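PDB 3T8K: uncharacterized protein from Leptotrichia buccalis, which is of unknown function but folds into a row of ankyrin-type helical hairpins, a scaffold that in other proteins commonly mediates binding to protein partners. Local coordinates for residues K120-N130 / F160-A169. Numbering follows the deposited sequence.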
loop_
_atom_site.group_PDB
_atom_site.type_symbol
_atom_site.label_atom_id
_atom_site.label_comp_id
_atom_site.label_asym_id
_atom_site.label_seq_id
_atom_site.Cartn_x
_atom_site.Cartn_y
_atom_site.Cartn_z
ATOM N N LYS A 120 -8.095 -9.844 3.075
ATOM C CA LYS A 120 -8.834 -8.993 4.014
ATOM C C LYS A 120 -9.193 -7.626 3.425
ATOM O O LYS A 120 -10.265 -7.083 3.706
ATOM C CB LYS A 120 -8.065 -8.812 5.315
ATOM C CG LYS A 120 -8.719 -7.812 6.253
ATOM C CD LYS A 120 -8.182 -7.954 7.671
ATOM C CE LYS A 120 -8.821 -6.942 8.599
ATOM N NZ LYS A 120 -8.543 -7.261 10.024
ATOM N N ASN A 121 -8.303 -7.064 2.612
ATOM C CA ASN A 121 -8.541 -5.721 2.078
ATOM C C ASN A 121 -9.755 -5.635 1.148
ATOM O O ASN A 121 -10.313 -4.554 0.955
ATOM C CB ASN A 121 -7.298 -5.186 1.355
ATOM C CG ASN A 121 -7.351 -3.677 1.132
ATOM O OD1 ASN A 121 -7.696 -2.910 2.034
ATOM N ND2 ASN A 121 -7.006 -3.247 -0.077
ATOM N N ILE A 122 -10.179 -6.752 0.562
ATOM C CA ILE A 122 -11.275 -6.649 -0.405
ATOM C C ILE A 122 -12.541 -6.164 0.277
ATOM O O ILE A 122 -13.436 -5.607 -0.361
ATOM C CB ILE A 122 -11.524 -7.959 -1.184
ATOM C CG1 ILE A 122 -12.220 -9.006 -0.308
ATOM C CG2 ILE A 122 -10.216 -8.474 -1.778
ATOM C CD1 ILE A 122 -12.604 -10.260 -1.064
ATOM N N PHE A 123 -12.597 -6.348 1.586
ATOM C CA PHE A 123 -13.775 -5.936 2.343
ATOM C C PHE A 123 -13.741 -4.437 2.609
ATOM O O PHE A 123 -14.690 -3.869 3.148
ATOM C CB PHE A 123 -13.898 -6.760 3.623
ATOM C CG PHE A 123 -13.879 -8.238 3.374
ATOM C CD1 PHE A 123 -14.872 -8.837 2.607
ATOM C CD2 PHE A 123 -12.856 -9.027 3.871
ATOM C CE1 PHE A 123 -14.843 -10.196 2.354
ATOM C CE2 PHE A 123 -12.816 -10.387 3.615
ATOM C CZ PHE A 123 -13.817 -10.974 2.866
ATOM N N ASN A 124 -12.649 -3.800 2.196
ATOM C CA ASN A 124 -12.516 -2.349 2.284
ATOM C C ASN A 124 -12.854 -1.664 0.973
ATOM O O ASN A 124 -12.912 -0.437 0.899
ATOM C CB ASN A 124 -11.091 -1.966 2.673
ATOM C CG ASN A 124 -10.810 -2.196 4.130
ATOM O OD1 ASN A 124 -11.662 -1.943 4.981
ATOM N ND2 ASN A 124 -9.615 -2.680 4.431
ATOM N N TYR A 125 -13.043 -2.459 -0.072
ATOM C CA TYR A 125 -13.247 -1.908 -1.402
ATOM C C TYR A 125 -14.491 -1.035 -1.460
ATOM O O TYR A 125 -15.553 -1.401 -0.950
ATOM C CB TYR A 125 -13.362 -3.021 -2.443
ATOM C CG TYR A 125 -12.056 -3.713 -2.796
ATOM C CD1 TYR A 125 -10.841 -3.319 -2.234
ATOM C CD2 TYR A 125 -12.046 -4.764 -3.698
ATOM C CE1 TYR A 125 -9.642 -3.971 -2.573
ATOM C CE2 TYR A 125 -10.876 -5.416 -4.032
ATOM C CZ TYR A 125 -9.678 -5.017 -3.474
ATOM O OH TYR A 125 -8.530 -5.682 -3.833
ATOM N N PHE A 126 -14.345 0.125 -2.086
ATOM C CA PHE A 126 -15.481 0.983 -2.354
ATOM C C PHE A 126 -16.067 0.624 -3.710
ATOM O O PHE A 126 -15.967 1.390 -4.665
ATOM C CB PHE A 126 -15.079 2.459 -2.328
ATOM C CG PHE A 126 -16.249 3.400 -2.432
ATOM C CD1 PHE A 126 -17.035 3.667 -1.325
ATOM C CD2 PHE A 126 -16.568 4.010 -3.638
ATOM C CE1 PHE A 126 -18.118 4.524 -1.412
ATOM C CE2 PHE A 126 -17.649 4.871 -3.734
ATOM C CZ PHE A 126 -18.425 5.129 -2.615
ATOM N N VAL A 127 -16.650 -0.563 -3.799
ATOM C CA VAL A 127 -17.400 -0.952 -4.985
ATOM C C VAL A 127 -18.622 -1.748 -4.553
ATOM O O VAL A 127 -18.588 -2.458 -3.543
ATOM C CB VAL A 127 -16.564 -1.798 -5.956
ATOM C CG1 VAL A 127 -15.280 -1.077 -6.322
ATOM C CG2 VAL A 127 -16.262 -3.140 -5.348
ATOM N N ASP A 128 -19.704 -1.618 -5.313
ATOM C CA ASP A 128 -20.927 -2.339 -4.997
ATOM C C ASP A 128 -20.661 -3.842 -4.959
ATOM O O ASP A 128 -19.994 -4.393 -5.837
ATOM C CB ASP A 128 -22.025 -2.013 -6.008
ATOM C CG ASP A 128 -23.394 -2.413 -5.516
ATOM O OD1 ASP A 128 -24.044 -1.582 -4.845
ATOM O OD2 ASP A 128 -23.816 -3.561 -5.786
ATOM N N GLU A 129 -21.179 -4.502 -3.932
ATOM C CA GLU A 129 -20.937 -5.926 -3.750
ATOM C C GLU A 129 -21.411 -6.779 -4.921
ATOM O O GLU A 129 -20.861 -7.849 -5.175
ATOM C CB GLU A 129 -21.582 -6.408 -2.458
ATOM C CG GLU A 129 -20.724 -6.185 -1.237
ATOM C CD GLU A 129 -21.208 -6.999 -0.064
ATOM O OE1 GLU A 129 -22.366 -6.807 0.360
ATOM O OE2 GLU A 129 -20.439 -7.852 0.417
ATOM N N ASN A 130 -22.443 -6.320 -5.624
ATOM C CA ASN A 130 -22.875 -7.009 -6.832
ATOM C C ASN A 130 -21.667 -7.234 -7.745
ATOM O O ASN A 130 -21.530 -8.283 -8.376
ATOM C CB ASN A 130 -23.949 -6.203 -7.565
ATOM C CG ASN A 130 -24.663 -7.018 -8.626
ATOM O OD1 ASN A 130 -25.149 -8.118 -8.354
ATOM N ND2 ASN A 130 -24.717 -6.491 -9.848
ATOM N N PHE A 160 -14.329 -9.275 11.536
ATOM C CA PHE A 160 -14.056 -8.069 10.750
ATOM C C PHE A 160 -15.162 -7.773 9.748
ATOM O O PHE A 160 -15.616 -6.638 9.616
ATOM C CB PHE A 160 -12.716 -8.209 10.000
ATOM C CG PHE A 160 -12.376 -7.035 9.110
ATOM C CD1 PHE A 160 -12.076 -5.791 9.649
ATOM C CD2 PHE A 160 -12.312 -7.191 7.727
ATOM C CE1 PHE A 160 -11.747 -4.713 8.826
ATOM C CE2 PHE A 160 -11.985 -6.129 6.900
ATOM C CZ PHE A 160 -11.693 -4.884 7.441
ATOM N N VAL A 161 -15.577 -8.800 9.017
ATOM C CA VAL A 161 -16.586 -8.623 7.988
ATOM C C VAL A 161 -17.927 -8.236 8.611
ATOM O O VAL A 161 -18.672 -7.429 8.051
ATOM C CB VAL A 161 -16.713 -9.889 7.111
ATOM C CG1 VAL A 161 -17.883 -9.765 6.145
ATOM C CG2 VAL A 161 -15.399 -10.128 6.353
ATOM N N LYS A 162 -18.218 -8.792 9.782
ATOM C CA LYS A 162 -19.434 -8.428 10.520
ATOM C C LYS A 162 -19.563 -6.914 10.728
ATOM O O LYS A 162 -20.669 -6.379 10.780
ATOM C CB LYS A 162 -19.482 -9.155 11.869
ATOM C CG LYS A 162 -20.203 -10.494 11.839
ATOM C CD LYS A 162 -20.051 -11.248 13.156
ATOM C CE LYS A 162 -18.654 -11.841 13.289
ATOM N NZ LYS A 162 -18.485 -12.667 14.520
ATOM N N ARG A 163 -18.430 -6.226 10.841
ATOM C CA ARG A 163 -18.436 -4.799 11.161
ATOM C C ARG A 163 -18.183 -3.894 9.947
ATOM O O ARG A 163 -18.066 -2.682 10.082
ATOM C CB ARG A 163 -17.448 -4.501 12.293
ATOM C CG ARG A 163 -18.070 -4.578 13.692
ATOM C CD ARG A 163 -17.060 -5.050 14.729
ATOM N NE ARG A 163 -15.714 -4.555 14.446
ATOM C CZ ARG A 163 -14.631 -4.882 15.146
ATOM N NH1 ARG A 163 -14.730 -5.707 16.183
ATOM N NH2 ARG A 163 -13.448 -4.379 14.809
ATOM N N CYS A 164 -18.084 -4.492 8.765
ATOM C CA CYS A 164 -18.107 -3.720 7.531
ATOM C C CYS A 164 -19.547 -3.671 7.043
ATOM O O CYS A 164 -20.421 -4.314 7.610
ATOM C CB CYS A 164 -17.203 -4.349 6.478
ATOM S SG CYS A 164 -15.456 -4.270 6.910
ATOM N N GLN A 165 -19.814 -2.896 6.006
ATOM C CA GLN A 165 -21.163 -2.888 5.462
ATOM C C GLN A 165 -21.191 -3.787 4.230
ATOM O O GLN A 165 -21.422 -3.325 3.116
ATOM C CB GLN A 165 -21.620 -1.462 5.144
ATOM C CG GLN A 165 -22.539 -0.855 6.207
ATOM C CD GLN A 165 -21.876 0.246 7.023
ATOM O OE1 GLN A 165 -22.039 1.434 6.733
ATOM N NE2 GLN A 165 -21.135 -0.144 8.056
ATOM N N LYS A 166 -20.924 -5.075 4.446
ATOM C CA LYS A 166 -20.795 -6.045 3.360
ATOM C C LYS A 166 -21.659 -7.276 3.629
ATOM O O LYS A 166 -21.134 -8.358 3.878
ATOM C CB LYS A 166 -19.337 -6.486 3.218
ATOM C CG LYS A 166 -18.348 -5.356 3.000
ATOM C CD LYS A 166 -18.604 -4.664 1.679
ATOM C CE LYS A 166 -17.449 -3.750 1.283
ATOM N NZ LYS A 166 -17.537 -3.469 -0.173
ATOM N N PRO A 167 -22.988 -7.117 3.579
ATOM C CA PRO A 167 -23.895 -8.214 3.939
ATOM C C PRO A 167 -23.718 -9.450 3.059
ATOM O O PRO A 167 -23.909 -10.573 3.534
ATOM C CB PRO A 167 -25.285 -7.599 3.736
ATOM C CG PRO A 167 -25.058 -6.453 2.789
ATOM C CD PRO A 167 -23.722 -5.905 3.177
ATOM N N ILE A 168 -23.365 -9.254 1.793
ATOM C CA ILE A 168 -23.201 -10.391 0.891
ATOM C C ILE A 168 -21.985 -11.224 1.292
ATOM O O ILE A 168 -22.059 -12.448 1.383
ATOM C CB ILE A 168 -23.088 -9.953 -0.589
ATOM C CG1 ILE A 168 -24.336 -9.170 -1.007
ATOM C CG2 ILE A 168 -22.912 -11.164 -1.490
ATOM C CD1 ILE A 168 -24.374 -8.799 -2.479
ATOM N N ALA A 169 -20.864 -10.558 1.542
ATOM C CA ALA A 169 -19.672 -11.258 2.002
ATOM C C ALA A 169 -19.964 -11.982 3.319
ATOM O O ALA A 169 -19.480 -13.090 3.549
ATOM C CB ALA A 169 -18.516 -10.284 2.173
HETATM O O HOH W 1 -16.167 -5.863 -0.786
#
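Glu129 reaches the start of helix 167-180 with its carboxylate turned to two successive backbone amides. OE1 accepts from Ile168 N at 3.0 Å and OE2 from Ala169 N at the same distance; both hydrogens arrive on the syn sides, somewhat out of the carboxylate plane, so the group is held by both oxygens and cannot spin freely. The two donors belong to the first turn of the helix, whose dipole would probably favour the negative charge. Tyr136 of helix 129-140 also hydrogen-bonds Glu129 OE2. Were Glu129 replaced by an alanine, Ile168 N and Ala169 N would probably lose their side-chain acceptor, and Tyr136 OH its carboxylate partner.

Lys166, the N-cap residue of that helix, runs back the other way. A bend at chi2 (-65°) steers its chain past the carboxylate, and NZ donates to Tyr125 O at 3.0 Å, in the carbonyl plane; a water accepts from the same NZ and donates to Ile122 O, tying the ammonium to the 3-10 turn at Ile122.

Val161 CG2 sits over the centre of the Phe123 ring, 3.6 Å from its centroid and 7° off the normal, while Ile122 CG1 occupies the opposite face. Lys120, extended with CG anti to the backbone N (chi1 173°), lays CE on the Phe160 face 3.4 Å from the centroid; NZ, 4.1 Å from that centroid, makes a cation-pi contact and has a long, weak ion pair with Asp151. Cys164 SG lies off-centre over the other face of Phe160, and Asn124 OD1 approaches the ring edge.

Cys164 forms a disulfide with Cys164 of the second subunit, placing its turn at the dimer interface. Within the ankyrin-type hairpin stack, the contact joins the 3-10 turn 120-124 and the start of helix 129-140 to the turn between helices 157-162 and 167-180.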